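Local coordinates for protein fatty acid synthase 1, isoform A (Drosophila melanogaster, PDB 6FN6) that probably catalyses, with NADPH as reductant, the ketoreduction, dehydration and enoyl reduction of acyl chains during fatty acid synthesis, these activities residing in the modifying region, at residues 153-158 against 178-183; 133-138 against 143-148; 680-685 against 897-902; 640-645 against 889-894. All coordinates share one frame; numbering follows the deposited sequence.

Interaction 1: 153-158 against 178-183; sequences VRSDTV and LQFSIL
Ser155 is the one residue of 153-158 that packs closely against helix segment 178-183, and its short side chain fits between Phe180 and Leu183. The hydroxyl OG lies 3.6 Å from Phe180 CE1 and 3.8 Å from Leu183 CD1, with CB close behind at 3.8 Å from the same Phe180 CE1. No polar partner on the helix is involved: OG turns back along its own chain and hydrogen-bonds Asp156 O at 2.9 Å, in the carbonyl plane and on a lone pair, so this buried hydroxyl is satisfied while its flank packs on carbon. Phe180 reaches the strand because its CG is anti to the backbone N (chi1 -176°), which carries the ring out from the helix. The arrangement fits the predicted C-terminal hotdog fold of the dehydratase, in which a long helix, here 170-183, is wrapped by antiparallel strands such as 152-155. Beyond Ser155 the contact is loose. Arg154 leaves from the other face of the strand, partly exposed, and forms a salt bridge with Glu128; Val153 and Arg154 together make a classic beta bulge opposite Lys163. Val158 likewise points away from the helix, partly exposed, and packs on Ser123.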
loop_
_atom_site.group_PDB
_atom_site.type_symbol
_atom_site.label_atom_id
_atom_site.label_comp_id
_atom_site.label_asym_id
_atom_site.label_seq_id
_atom_site.Cartn_x
_atom_site.Cartn_y
_atom_site.Cartn_z
ATOM N N VAL A 153 -14.474 -14.781 34.760
ATOM C CA VAL A 153 -15.379 -15.262 35.797
ATOM C C VAL A 153 -16.720 -15.652 35.183
ATOM O O VAL A 153 -17.345 -16.622 35.609
ATOM C CB VAL A 153 -15.582 -14.213 36.914
ATOM C CG1 VAL A 153 -14.306 -14.055 37.732
ATOM C CG2 VAL A 153 -16.010 -12.878 36.337
ATOM N N ARG A 154 -17.162 -14.888 34.188
ATOM C CA ARG A 154 -18.497 -15.067 33.629
ATOM C C ARG A 154 -18.613 -14.640 32.165
ATOM O O ARG A 154 -17.920 -13.731 31.708
ATOM C CB ARG A 154 -19.497 -14.277 34.476
ATOM C CG ARG A 154 -20.961 -14.508 34.138
ATOM C CD ARG A 154 -21.878 -14.050 35.269
ATOM N NE ARG A 154 -21.627 -14.776 36.516
ATOM C CZ ARG A 154 -20.962 -14.294 37.565
ATOM N NH1 ARG A 154 -20.452 -13.068 37.550
ATOM N NH2 ARG A 154 -20.803 -15.053 38.640
ATOM N N SER A 155 -19.493 -15.321 31.438
ATOM C CA SER A 155 -19.810 -14.977 30.057
ATOM C C SER A 155 -21.186 -15.509 29.685
ATOM O O SER A 155 -21.579 -16.587 30.125
ATOM C CB SER A 155 -18.764 -15.542 29.098
ATOM O OG SER A 155 -19.215 -15.456 27.755
ATOM N N ASP A 156 -21.914 -14.763 28.863
ATOM C CA ASP A 156 -23.185 -15.248 28.347
ATOM C C ASP A 156 -22.923 -16.242 27.216
ATOM O O ASP A 156 -21.797 -16.363 26.731
ATOM C CB ASP A 156 -24.065 -14.084 27.879
ATOM C CG ASP A 156 -23.471 -13.325 26.709
ATOM O OD1 ASP A 156 -22.251 -13.442 26.465
ATOM O OD2 ASP A 156 -24.231 -12.596 26.037
ATOM N N THR A 157 -23.962 -16.960 26.810
ATOM C CA THR A 157 -23.806 -18.084 25.893
ATOM C C THR A 157 -23.170 -17.688 24.556
ATOM O O THR A 157 -22.519 -18.510 23.915
ATOM C CB THR A 157 -25.162 -18.774 25.618
ATOM O OG1 THR A 157 -24.988 -19.810 24.644
ATOM C CG2 THR A 157 -26.191 -17.780 25.115
ATOM N N VAL A 158 -23.358 -16.441 24.134
ATOM C CA VAL A 158 -22.791 -15.982 22.864
ATOM C C VAL A 158 -21.564 -15.100 23.071
ATOM O O VAL A 158 -20.964 -14.630 22.102
ATOM C CB VAL A 158 -23.840 -15.225 22.025
ATOM C CG1 VAL A 158 -24.969 -16.162 21.614
ATOM C CG2 VAL A 158 -24.379 -14.012 22.789
ATOM N N LEU A 178 -8.950 -10.821 25.167
ATOM C CA LEU A 178 -8.749 -11.515 23.899
ATOM C C LEU A 178 -9.377 -12.904 23.943
ATOM O O LEU A 178 -9.956 -13.366 22.960
ATOM C CB LEU A 178 -7.260 -11.630 23.565
ATOM C CG LEU A 178 -6.449 -10.333 23.552
ATOM C CD1 LEU A 178 -5.054 -10.593 23.004
ATOM C CD2 LEU A 178 -7.152 -9.250 22.751
ATOM N N GLN A 179 -9.252 -13.568 25.087
ATOM C CA GLN A 179 -9.894 -14.857 25.287
ATOM C C GLN A 179 -11.388 -14.705 25.048
ATOM O O GLN A 179 -12.015 -15.527 24.382
ATOM C CB GLN A 179 -9.636 -15.391 26.696
ATOM C CG GLN A 179 -8.179 -15.623 27.030
ATOM C CD GLN A 179 -7.994 -16.102 28.455
ATOM O OE1 GLN A 179 -8.968 -16.370 29.158
ATOM N NE2 GLN A 179 -6.746 -16.206 28.890
ATOM N N PHE A 180 -11.950 -13.644 25.609
ATOM C CA PHE A 180 -13.383 -13.412 25.542
ATOM C C PHE A 180 -13.863 -13.241 24.106
ATOM O O PHE A 180 -14.943 -13.710 23.742
ATOM C CB PHE A 180 -13.760 -12.182 26.367
ATOM C CG PHE A 180 -15.233 -11.932 26.423
ATOM C CD1 PHE A 180 -16.031 -12.622 27.320
ATOM C CD2 PHE A 180 -15.822 -11.015 25.575
ATOM C CE1 PHE A 180 -17.390 -12.399 27.368
ATOM C CE2 PHE A 180 -17.178 -10.786 25.618
ATOM C CZ PHE A 180 -17.964 -11.478 26.515
ATOM N N SER A 181 -13.064 -12.557 23.298
ATOM C CA SER A 181 -13.393 -12.335 21.895
ATOM C C SER A 181 -13.338 -13.639 21.105
ATOM O O SER A 181 -14.079 -13.828 20.143
ATOM C CB SER A 181 -12.438 -11.312 21.284
ATOM O OG SER A 181 -12.790 -11.014 19.945
ATOM N N ILE A 182 -12.458 -14.540 21.525
ATOM C CA ILE A 182 -12.279 -15.807 20.836
ATOM C C ILE A 182 -13.464 -16.727 21.118
ATOM O O ILE A 182 -13.797 -17.584 20.298
ATOM C CB ILE A 182 -10.939 -16.462 21.240
ATOM C CG1 ILE A 182 -9.768 -15.667 20.657
ATOM C CG2 ILE A 182 -10.870 -17.912 20.767
ATOM C CD1 ILE A 182 -8.418 -15.997 21.276
ATOM N N LEU A 183 -14.106 -16.539 22.269
ATOM C CA LEU A 183 -15.267 -17.345 22.642
ATOM C C LEU A 183 -16.384 -17.219 21.619
ATOM O O LEU A 183 -17.013 -18.207 21.245
ATOM C CB LEU A 183 -15.802 -16.929 24.012
ATOM C CG LEU A 183 -15.311 -17.637 25.272
ATOM C CD1 LEU A 183 -16.108 -17.133 26.463
ATOM C CD2 LEU A 183 -15.416 -19.152 25.163
#

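Interaction 2: 133-138 against 143-148; sequences DVYKEL and YDYGGI
Tyr145 lies across the side of helix segment 133-138, touching both Tyr135 and Leu138. Its CB starts 4.0 Å from Tyr135 CE1. With CG anti to the carbonyl carbon (chi1 -67°), the ring slants across the helix flank, and CD2 comes within 3.8 Å of Tyr135 CE1 while also meeting Leu138 CD1 at 4.1 Å. CE2 remains beside that methyl, and the side chain comes within about 4 Å of those of His24 and Asp175, the predicted dehydratase acid-base pair. Tyr135 crosses Tyr145 at about a right angle, receiving CD2 at its ring edge, and its OH hydrogen-bonds Gln179 OE1 and Ile152 N. With a leucine in place of Tyr135, Gln179, which also bonds Asp175, would probably lose a partner that fixes its amide, and Tyr145 part of its packing. Next to this, Tyr143 N donates a bent bond (137°) to Leu138 O at 3.2 Å, while Tyr143 OH bonds Tyr191 O. The short, weakly bonded strand 143-145 runs past helix 131-141 at 138° and pairs edge to edge with strand 24-26 as the last strand of a small antiparallel sheet, with helix 170-183 touching both Tyr143 and Tyr145.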
loop_
_atom_site.group_PDB
_atom_site.type_symbol
_atom_site.label_atom_id
_atom_site.label_comp_id
_atom_site.label_asym_id
_atom_site.label_seq_id
_atom_site.Cartn_x
_atom_site.Cartn_y
_atom_site.Cartn_z
ATOM N N ASP A 133 -17.057 -23.563 32.776
ATOM C CA ASP A 133 -17.659 -23.799 31.467
ATOM C C ASP A 133 -16.809 -23.173 30.368
ATOM O O ASP A 133 -16.520 -23.804 29.354
ATOM C CB ASP A 133 -19.078 -23.229 31.403
ATOM C CG ASP A 133 -20.013 -23.876 32.399
ATOM O OD1 ASP A 133 -19.885 -25.098 32.630
ATOM O OD2 ASP A 133 -20.880 -23.162 32.945
ATOM N N VAL A 134 -16.425 -21.919 30.579
ATOM C CA VAL A 134 -15.653 -21.168 29.600
ATOM C C VAL A 134 -14.351 -21.881 29.264
ATOM O O VAL A 134 -14.012 -22.044 28.095
ATOM C CB VAL A 134 -15.379 -19.738 30.104
ATOM C CG1 VAL A 134 -14.299 -19.059 29.266
ATOM C CG2 VAL A 134 -16.654 -18.923 30.102
ATOM N N TYR A 135 -13.612 -22.289 30.287
ATOM C CA TYR A 135 -12.269 -22.803 30.072
ATOM C C TYR A 135 -12.279 -24.285 29.706
ATOM O O TYR A 135 -11.279 -24.818 29.226
ATOM C CB TYR A 135 -11.402 -22.536 31.304
ATOM C CG TYR A 135 -11.036 -21.073 31.410
ATOM C CD1 TYR A 135 -10.038 -20.532 30.611
ATOM C CD2 TYR A 135 -11.707 -20.227 32.280
ATOM C CE1 TYR A 135 -9.711 -19.193 30.686
ATOM C CE2 TYR A 135 -11.386 -18.891 32.364
ATOM C CZ TYR A 135 -10.392 -18.376 31.562
ATOM O OH TYR A 135 -10.063 -17.043 31.646
ATOM N N LYS A 136 -13.399 -24.959 29.940
ATOM C CA LYS A 136 -13.589 -26.288 29.376
ATOM C C LYS A 136 -13.697 -26.154 27.858
ATOM O O LYS A 136 -13.073 -26.907 27.110
ATOM C CB LYS A 136 -14.827 -26.975 29.953
ATOM C CG LYS A 136 -15.259 -28.194 29.156
ATOM C CD LYS A 136 -16.287 -29.035 29.889
ATOM C CE LYS A 136 -16.518 -30.340 29.145
ATOM N NZ LYS A 136 -17.667 -31.113 29.682
ATOM N N GLU A 137 -14.497 -25.188 27.418
ATOM C CA GLU A 137 -14.669 -24.899 25.997
ATOM C C GLU A 137 -13.318 -24.601 25.350
ATOM O O GLU A 137 -12.973 -25.171 24.314
ATOM C CB GLU A 137 -15.626 -23.715 25.808
ATOM C CG GLU A 137 -15.644 -23.103 24.408
ATOM C CD GLU A 137 -16.127 -24.076 23.351
ATOM O OE1 GLU A 137 -16.727 -25.110 23.721
ATOM O OE2 GLU A 137 -15.912 -23.809 22.150
ATOM N N LEU A 138 -12.562 -23.701 25.969
ATOM C CA LEU A 138 -11.277 -23.272 25.433
ATOM C C LEU A 138 -10.262 -24.415 25.385
ATOM O O LEU A 138 -9.499 -24.531 24.426
ATOM C CB LEU A 138 -10.722 -22.115 26.265
ATOM C CG LEU A 138 -11.545 -20.823 26.254
ATOM C CD1 LEU A 138 -10.957 -19.812 27.215
ATOM C CD2 LEU A 138 -11.628 -20.232 24.859
ATOM N N TYR A 143 -6.342 -24.082 23.949
ATOM C CA TYR A 143 -5.893 -23.156 24.982
ATOM C C TYR A 143 -5.808 -23.846 26.338
ATOM O O TYR A 143 -6.813 -24.332 26.857
ATOM C CB TYR A 143 -6.834 -21.956 25.088
ATOM C CG TYR A 143 -7.091 -21.232 23.789
ATOM C CD1 TYR A 143 -6.251 -20.212 23.362
ATOM C CD2 TYR A 143 -8.182 -21.557 22.999
ATOM C CE1 TYR A 143 -6.487 -19.542 22.176
ATOM C CE2 TYR A 143 -8.428 -20.894 21.813
ATOM C CZ TYR A 143 -7.579 -19.885 21.405
ATOM O OH TYR A 143 -7.826 -19.228 20.220
ATOM N N ASP A 144 -4.612 -23.870 26.916
ATOM C CA ASP A 144 -4.404 -24.497 28.216
ATOM C C ASP A 144 -4.102 -23.447 29.277
ATOM O O ASP A 144 -3.064 -23.496 29.932
ATOM C CB ASP A 144 -3.260 -25.503 28.133
ATOM C CG ASP A 144 -3.446 -26.498 27.004
ATOM O OD1 ASP A 144 -4.279 -27.417 27.153
ATOM O OD2 ASP A 144 -2.770 -26.352 25.963
ATOM N N TYR A 145 -5.028 -22.513 29.464
ATOM C CA TYR A 145 -4.812 -21.412 30.392
ATOM C C TYR A 145 -4.766 -21.902 31.835
ATOM O O TYR A 145 -5.436 -22.870 32.201
ATOM C CB TYR A 145 -5.911 -20.356 30.242
ATOM C CG TYR A 145 -5.894 -19.618 28.919
ATOM C CD1 TYR A 145 -4.786 -18.877 28.527
ATOM C CD2 TYR A 145 -6.990 -19.653 28.067
ATOM C CE1 TYR A 145 -4.767 -18.198 27.318
ATOM C CE2 TYR A 145 -6.982 -18.976 26.858
ATOM C CZ TYR A 145 -5.868 -18.254 26.490
ATOM O OH TYR A 145 -5.858 -17.582 25.291
ATOM N N GLY A 146 -3.961 -21.225 32.646
ATOM C CA GLY A 146 -3.820 -21.555 34.051
ATOM C C GLY A 146 -3.541 -20.326 34.891
ATOM O O GLY A 146 -3.221 -19.262 34.361
ATOM N N GLY A 147 -3.668 -20.471 36.205
ATOM C CA GLY A 147 -3.425 -19.371 37.120
ATOM C C GLY A 147 -4.296 -18.155 36.857
ATOM O O GLY A 147 -5.494 -18.277 36.602
ATOM N N ILE A 148 -3.687 -16.975 36.921
ATOM C CA ILE A 148 -4.433 -15.726 36.819
ATOM C C ILE A 148 -4.947 -15.496 35.398
ATOM O O ILE A 148 -5.793 -14.632 35.171
ATOM C CB ILE A 148 -3.576 -14.535 37.290
ATOM C CG1 ILE A 148 -2.327 -14.380 36.415
ATOM C CG2 ILE A 148 -3.190 -14.723 38.756
ATOM C CD1 ILE A 148 -1.535 -13.120 36.698
#

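Interaction 3: 680-685 against 897-902; sequences WTMEEA and RDEEAG
Glu899 lays its extended side chain over Met682, its methylene part against the thioether and its carboxylate over the base of the methionine. Glu899 CG is 3.8 Å from Met682 SD, and further out Glu899 CD rests 3.5 Å from Met682 CG, the two chains crossing at a slant. CG of Glu899 is anti to the backbone N (chi1 -178°) and the chain stays straight beyond it, which carries the carboxylate across from the loop to the helix start. There OE1 accepts a hydrogen bond from Met682 N at 2.9 Å; the bond is fairly straight (162°) and arrives on the syn side of the oxygen, 33° out of the carboxylate plane. Glu899 OE2 has a long, weak ion pair with Arg652. A valine in place of Glu899 would probably leave Met682 N without this acceptor and cost the methionine one of its packing partners. Just before the helix, Thr681 OG1 takes Glu684 N at 2.9 Å. Two of the N-H groups of the first turn are therefore held by side chains, and the negative carboxylate probably also suits the positive end of the short helix dipole. This is helix N-capping, with Thr681 as the N-cap and Glu899 adding an acceptor from more than 200 residues away, beside strands 601-611 and 652-656 of the enoylreductase part.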
loop_
_atom_site.group_PDB
_atom_site.type_symbol
_atom_site.label_atom_id
_atom_site.label_comp_id
_atom_site.label_asym_id
_atom_site.label_seq_id
_atom_site.Cartn_x
_atom_site.Cartn_y
_atom_site.Cartn_z
ATOM N N TRP A 680 -13.505 -33.467 -27.602
ATOM C CA TRP A 680 -12.896 -33.232 -26.300
ATOM C C TRP A 680 -13.015 -34.493 -25.460
ATOM O O TRP A 680 -14.113 -35.016 -25.268
ATOM C CB TRP A 680 -13.563 -32.066 -25.562
ATOM C CG TRP A 680 -13.050 -30.704 -25.926
ATOM C CD1 TRP A 680 -12.320 -30.363 -27.026
ATOM C CD2 TRP A 680 -13.226 -29.498 -25.172
ATOM N NE1 TRP A 680 -12.036 -29.019 -27.007
ATOM C CE2 TRP A 680 -12.581 -28.465 -25.878
ATOM C CE3 TRP A 680 -13.869 -29.191 -23.968
ATOM C CZ2 TRP A 680 -12.561 -27.147 -25.424
ATOM C CZ3 TRP A 680 -13.849 -27.882 -23.518
ATOM C CH2 TRP A 680 -13.199 -26.876 -24.245
ATOM N N THR A 681 -11.883 -34.989 -24.971
ATOM C CA THR A 681 -11.895 -36.103 -24.036
ATOM C C THR A 681 -12.305 -35.533 -22.685
ATOM O O THR A 681 -12.091 -34.347 -22.424
ATOM C CB THR A 681 -10.526 -36.805 -23.933
ATOM O OG1 THR A 681 -9.574 -35.925 -23.322
ATOM C CG2 THR A 681 -10.021 -37.208 -25.312
ATOM N N MET A 682 -12.916 -36.353 -21.838
ATOM C CA MET A 682 -13.229 -35.920 -20.483
ATOM C C MET A 682 -11.956 -35.421 -19.811
ATOM O O MET A 682 -11.976 -34.438 -19.073
ATOM C CB MET A 682 -13.843 -37.060 -19.669
ATOM C CG MET A 682 -15.311 -37.310 -19.953
ATOM S SD MET A 682 -15.969 -38.637 -18.926
ATOM C CE MET A 682 -17.695 -38.594 -19.387
ATOM N N GLU A 683 -10.850 -36.104 -20.088
ATOM C CA GLU A 683 -9.538 -35.705 -19.594
ATOM C C GLU A 683 -9.259 -34.248 -19.957
ATOM O O GLU A 683 -8.842 -33.453 -19.115
ATOM C CB GLU A 683 -8.458 -36.629 -20.168
ATOM C CG GLU A 683 -7.027 -36.179 -19.926
ATOM C CD GLU A 683 -6.014 -37.140 -20.522
ATOM O OE1 GLU A 683 -4.964 -36.676 -21.018
ATOM O OE2 GLU A 683 -6.269 -38.362 -20.493
ATOM N N GLU A 684 -9.485 -33.910 -21.220
ATOM C CA GLU A 684 -9.266 -32.556 -21.705
ATOM C C GLU A 684 -10.238 -31.567 -21.066
ATOM O O GLU A 684 -9.830 -30.524 -20.554
ATOM C CB GLU A 684 -9.418 -32.517 -23.227
ATOM C CG GLU A 684 -8.245 -33.107 -23.988
ATOM C CD GLU A 684 -8.520 -33.223 -25.475
ATOM O OE1 GLU A 684 -9.356 -32.451 -25.991
ATOM O OE2 GLU A 684 -7.904 -34.090 -26.127
ATOM N N ALA A 685 -11.522 -31.907 -21.094
ATOM C CA ALA A 685 -12.568 -31.004 -20.627
ATOM C C ALA A 685 -12.372 -30.607 -19.165
ATOM O O ALA A 685 -12.620 -29.459 -18.787
ATOM C CB ALA A 685 -13.933 -31.646 -20.820
ATOM N N ARG A 897 -12.386 -42.502 -13.095
ATOM C CA ARG A 897 -12.959 -43.505 -13.984
ATOM C C ARG A 897 -12.423 -43.334 -15.403
ATOM O O ARG A 897 -12.259 -42.211 -15.878
ATOM C CB ARG A 897 -14.482 -43.404 -13.993
ATOM C CG ARG A 897 -15.133 -43.610 -12.643
ATOM C CD ARG A 897 -16.627 -43.351 -12.730
ATOM N NE ARG A 897 -17.281 -44.234 -13.693
ATOM C CZ ARG A 897 -18.005 -45.304 -13.374
ATOM N NH1 ARG A 897 -18.190 -45.650 -12.104
ATOM N NH2 ARG A 897 -18.552 -46.034 -14.335
ATOM N N ASP A 898 -12.158 -44.448 -16.075
ATOM C CA ASP A 898 -11.810 -44.430 -17.491
ATOM C C ASP A 898 -13.048 -44.104 -18.318
ATOM O O ASP A 898 -14.118 -44.665 -18.091
ATOM C CB ASP A 898 -11.216 -45.771 -17.920
ATOM C CG ASP A 898 -9.746 -45.896 -17.571
ATOM O OD1 ASP A 898 -8.963 -45.014 -17.981
ATOM O OD2 ASP A 898 -9.377 -46.862 -16.872
ATOM N N GLU A 899 -12.902 -43.194 -19.276
ATOM C CA GLU A 899 -14.034 -42.775 -20.094
ATOM C C GLU A 899 -14.436 -43.863 -21.090
ATOM O O GLU A 899 -13.592 -44.465 -21.756
ATOM C CB GLU A 899 -13.704 -41.479 -20.836
ATOM C CG GLU A 899 -14.853 -40.935 -21.672
ATOM C CD GLU A 899 -14.504 -39.640 -22.378
ATOM O OE1 GLU A 899 -13.370 -39.146 -22.198
ATOM O OE2 GLU A 899 -15.368 -39.111 -23.110
ATOM N N GLU A 900 -15.741 -44.105 -21.178
ATOM C CA GLU A 900 -16.299 -45.054 -22.134
ATOM C C GLU A 900 -15.958 -44.656 -23.565
ATOM O O GLU A 900 -15.838 -43.471 -23.882
ATOM C CB GLU A 900 -17.816 -45.160 -21.966
ATOM C CG GLU A 900 -18.250 -45.851 -20.682
ATOM C CD GLU A 900 -18.203 -44.935 -19.476
ATOM O OE1 GLU A 900 -17.680 -43.809 -19.597
ATOM O OE2 GLU A 900 -18.694 -45.342 -18.402
ATOM N N ALA A 901 -15.798 -45.654 -24.426
ATOM C CA ALA A 901 -15.329 -45.426 -25.786
ATOM C C ALA A 901 -16.417 -44.800 -26.655
ATOM O O ALA A 901 -17.607 -45.050 -26.457
ATOM C CB ALA A 901 -14.854 -46.732 -26.400
ATOM N N GLY A 902 -15.989 -43.983 -27.614
ATOM C CA GLY A 902 -16.896 -43.274 -28.498
ATOM C C GLY A 902 -17.157 -41.834 -28.094
ATOM O O GLY A 902 -17.639 -41.039 -28.901
#

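Interaction 4: 640-645 against 889-894; sequences GLEFAG and IGKVVI
Glu642 and Lys891 reach for each other from opposite directions, their charged ends joining two strand beginnings that are otherwise well separated. Glu642 sets CG between its backbone N and carbonyl carbon, the crowded position (chi1 62°), and then runs straight, so that the carboxylate projects inward from strand 642-646. Lys891 takes another course. Its CG is anti to the backbone N (chi1 -160°), but the chain then bends at chi2 (60°) and again at chi3, a kinked path that turns its end toward the acid instead of running past it. The resulting salt bridge puts Glu642 OE2 3.4 Å from Lys891 NZ. The place of NZ is less sure, because the atom is modelled too close to another part of the structure, and the still shorter approach of Lys891 CE to OE2 should carry little weight at this resolution. The acid is better defined by its other bonds: OE1 accepts from Cys690 N and OE2 from Asn612 ND2, so both oxygens of this buried carboxylate have partners, and the nearby ammonium would probably help it to stay charged. Strands 642-646 and 891-895 each pair antiparallel with strand 601-611 in the same mixed sheet, while the start of helix 689-702 closes over the ion pair, with Pro689 against Glu642 and Val691 against Lys891.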
loop_
_atom_site.group_PDB
_atom_site.type_symbol
_atom_site.label_atom_id
_atom_site.label_comp_id
_atom_site.label_asym_id
_atom_site.label_seq_id
_atom_site.Cartn_x
_atom_site.Cartn_y
_atom_site.Cartn_z
ATOM N N GLY A 640 -11.453 -30.844 -4.140
ATOM C CA GLY A 640 -12.097 -30.947 -5.438
ATOM C C GLY A 640 -12.886 -29.710 -5.815
ATOM O O GLY A 640 -13.963 -29.469 -5.271
ATOM N N LEU A 641 -12.357 -28.933 -6.756
ATOM C CA LEU A 641 -12.982 -27.675 -7.145
ATOM C C LEU A 641 -13.735 -27.797 -8.469
ATOM O O LEU A 641 -14.634 -27.006 -8.759
ATOM C CB LEU A 641 -11.919 -26.584 -7.255
ATOM C CG LEU A 641 -11.447 -25.962 -5.937
ATOM C CD1 LEU A 641 -10.235 -25.088 -6.196
ATOM C CD2 LEU A 641 -12.546 -25.169 -5.254
ATOM N N GLU A 642 -13.357 -28.785 -9.271
ATOM C CA GLU A 642 -13.966 -28.990 -10.581
ATOM C C GLU A 642 -13.865 -30.450 -10.998
ATOM O O GLU A 642 -13.135 -31.226 -10.383
ATOM C CB GLU A 642 -13.293 -28.099 -11.626
ATOM C CG GLU A 642 -11.815 -28.404 -11.823
ATOM C CD GLU A 642 -11.118 -27.410 -12.734
ATOM O OE1 GLU A 642 -11.743 -26.945 -13.709
ATOM O OE2 GLU A 642 -9.938 -27.096 -12.473
ATOM N N PHE A 643 -14.590 -30.818 -12.050
ATOM C CA PHE A 643 -14.551 -32.185 -12.551
ATOM C C PHE A 643 -15.170 -32.307 -13.939
ATOM O O PHE A 643 -15.973 -31.472 -14.356
ATOM C CB PHE A 643 -15.285 -33.129 -11.593
ATOM C CG PHE A 643 -16.777 -32.936 -11.576
ATOM C CD1 PHE A 643 -17.586 -33.604 -12.479
ATOM C CD2 PHE A 643 -17.373 -32.089 -10.656
ATOM C CE1 PHE A 643 -18.956 -33.430 -12.469
ATOM C CE2 PHE A 643 -18.743 -31.912 -10.641
ATOM C CZ PHE A 643 -19.534 -32.584 -11.550
ATOM N N ALA A 644 -14.792 -33.370 -14.637
ATOM C CA ALA A 644 -15.480 -33.793 -15.847
ATOM C C ALA A 644 -16.076 -35.171 -15.588
ATOM O O ALA A 644 -15.411 -36.047 -15.032
ATOM C CB ALA A 644 -14.534 -33.824 -17.031
ATOM N N GLY A 645 -17.327 -35.362 -15.985
ATOM C CA GLY A 645 -18.013 -36.610 -15.720
ATOM C C GLY A 645 -19.316 -36.764 -16.478
ATOM O O GLY A 645 -19.484 -36.213 -17.565
ATOM N N ILE A 889 3.458 -28.635 -16.119
ATOM C CA ILE A 889 2.917 -27.659 -17.051
ATOM C C ILE A 889 1.493 -28.061 -17.397
ATOM O O ILE A 889 1.256 -29.147 -17.921
ATOM C CB ILE A 889 3.794 -27.548 -18.318
ATOM C CG1 ILE A 889 5.163 -26.964 -17.959
ATOM C CG2 ILE A 889 3.097 -26.704 -19.397
ATOM C CD1 ILE A 889 6.128 -26.860 -19.131
ATOM N N GLY A 890 0.548 -27.181 -17.092
ATOM C CA GLY A 890 -0.852 -27.448 -17.358
ATOM C C GLY A 890 -1.598 -27.918 -16.127
ATOM O O GLY A 890 -1.257 -27.545 -15.003
ATOM N N LYS A 891 -2.621 -28.738 -16.340
ATOM C CA LYS A 891 -3.477 -29.184 -15.248
ATOM C C LYS A 891 -3.131 -30.594 -14.776
ATOM O O LYS A 891 -2.889 -31.491 -15.585
ATOM C CB LYS A 891 -4.944 -29.131 -15.676
ATOM C CG LYS A 891 -5.932 -29.106 -14.520
ATOM C CD LYS A 891 -5.715 -27.887 -13.636
ATOM C CE LYS A 891 -7.024 -27.222 -13.249
ATOM N NZ LYS A 891 -6.794 -25.931 -12.542
ATOM N N VAL A 892 -3.118 -30.778 -13.459
ATOM C CA VAL A 892 -2.920 -32.089 -12.852
ATOM C C VAL A 892 -4.283 -32.726 -12.614
ATOM O O VAL A 892 -5.115 -32.162 -11.904
ATOM C CB VAL A 892 -2.123 -31.975 -11.534
ATOM C CG1 VAL A 892 -1.885 -33.347 -10.914
ATOM C CG2 VAL A 892 -0.800 -31.258 -11.772
ATOM N N VAL A 893 -4.507 -33.904 -13.194
ATOM C CA VAL A 893 -5.825 -34.535 -13.147
ATOM C C VAL A 893 -5.776 -35.952 -12.572
ATOM O O VAL A 893 -4.869 -36.728 -12.870
ATOM C CB VAL A 893 -6.471 -34.557 -14.546
ATOM C CG1 VAL A 893 -7.937 -34.967 -14.446
ATOM C CG2 VAL A 893 -6.330 -33.199 -15.226
ATOM N N ILE A 894 -6.771 -36.281 -11.752
ATOM C CA ILE A 894 -6.907 -37.633 -11.212
ATOM C C ILE A 894 -7.974 -38.397 -11.982
ATOM O O ILE A 894 -9.119 -37.957 -12.086
ATOM C CB ILE A 894 -7.229 -37.608 -9.709
ATOM C CG1 ILE A 894 -6.005 -37.144 -8.924
ATOM C CG2 ILE A 894 -7.660 -38.998 -9.228
ATOM C CD1 ILE A 894 -6.270 -36.880 -7.461
#

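Overall arrangement
Interactions 1 and 2 belong to the dehydratase and touch through their helices: Leu183 packs on Val134, so helix 131-141 of interaction 2 lies against helix 170-183 of interaction 1. Interactions 3 and 4, their centres about 12 Å apart, share the enoylreductase part, where Met682 touches Ala644 and Gly645; their segments alternate along the chain. The two pairs stand more than 40 Å apart, centre to centre. Buried interactions 1 and 2 rely mainly on apolar and aromatic packing, interaction 2 next to the predicted catalytic residues. Interaction 4 buries a probable ion pair between strand beginnings, against helix 689-702, whereas interaction 3, only partly buried, secures a helix start with a carboxylate from a loop.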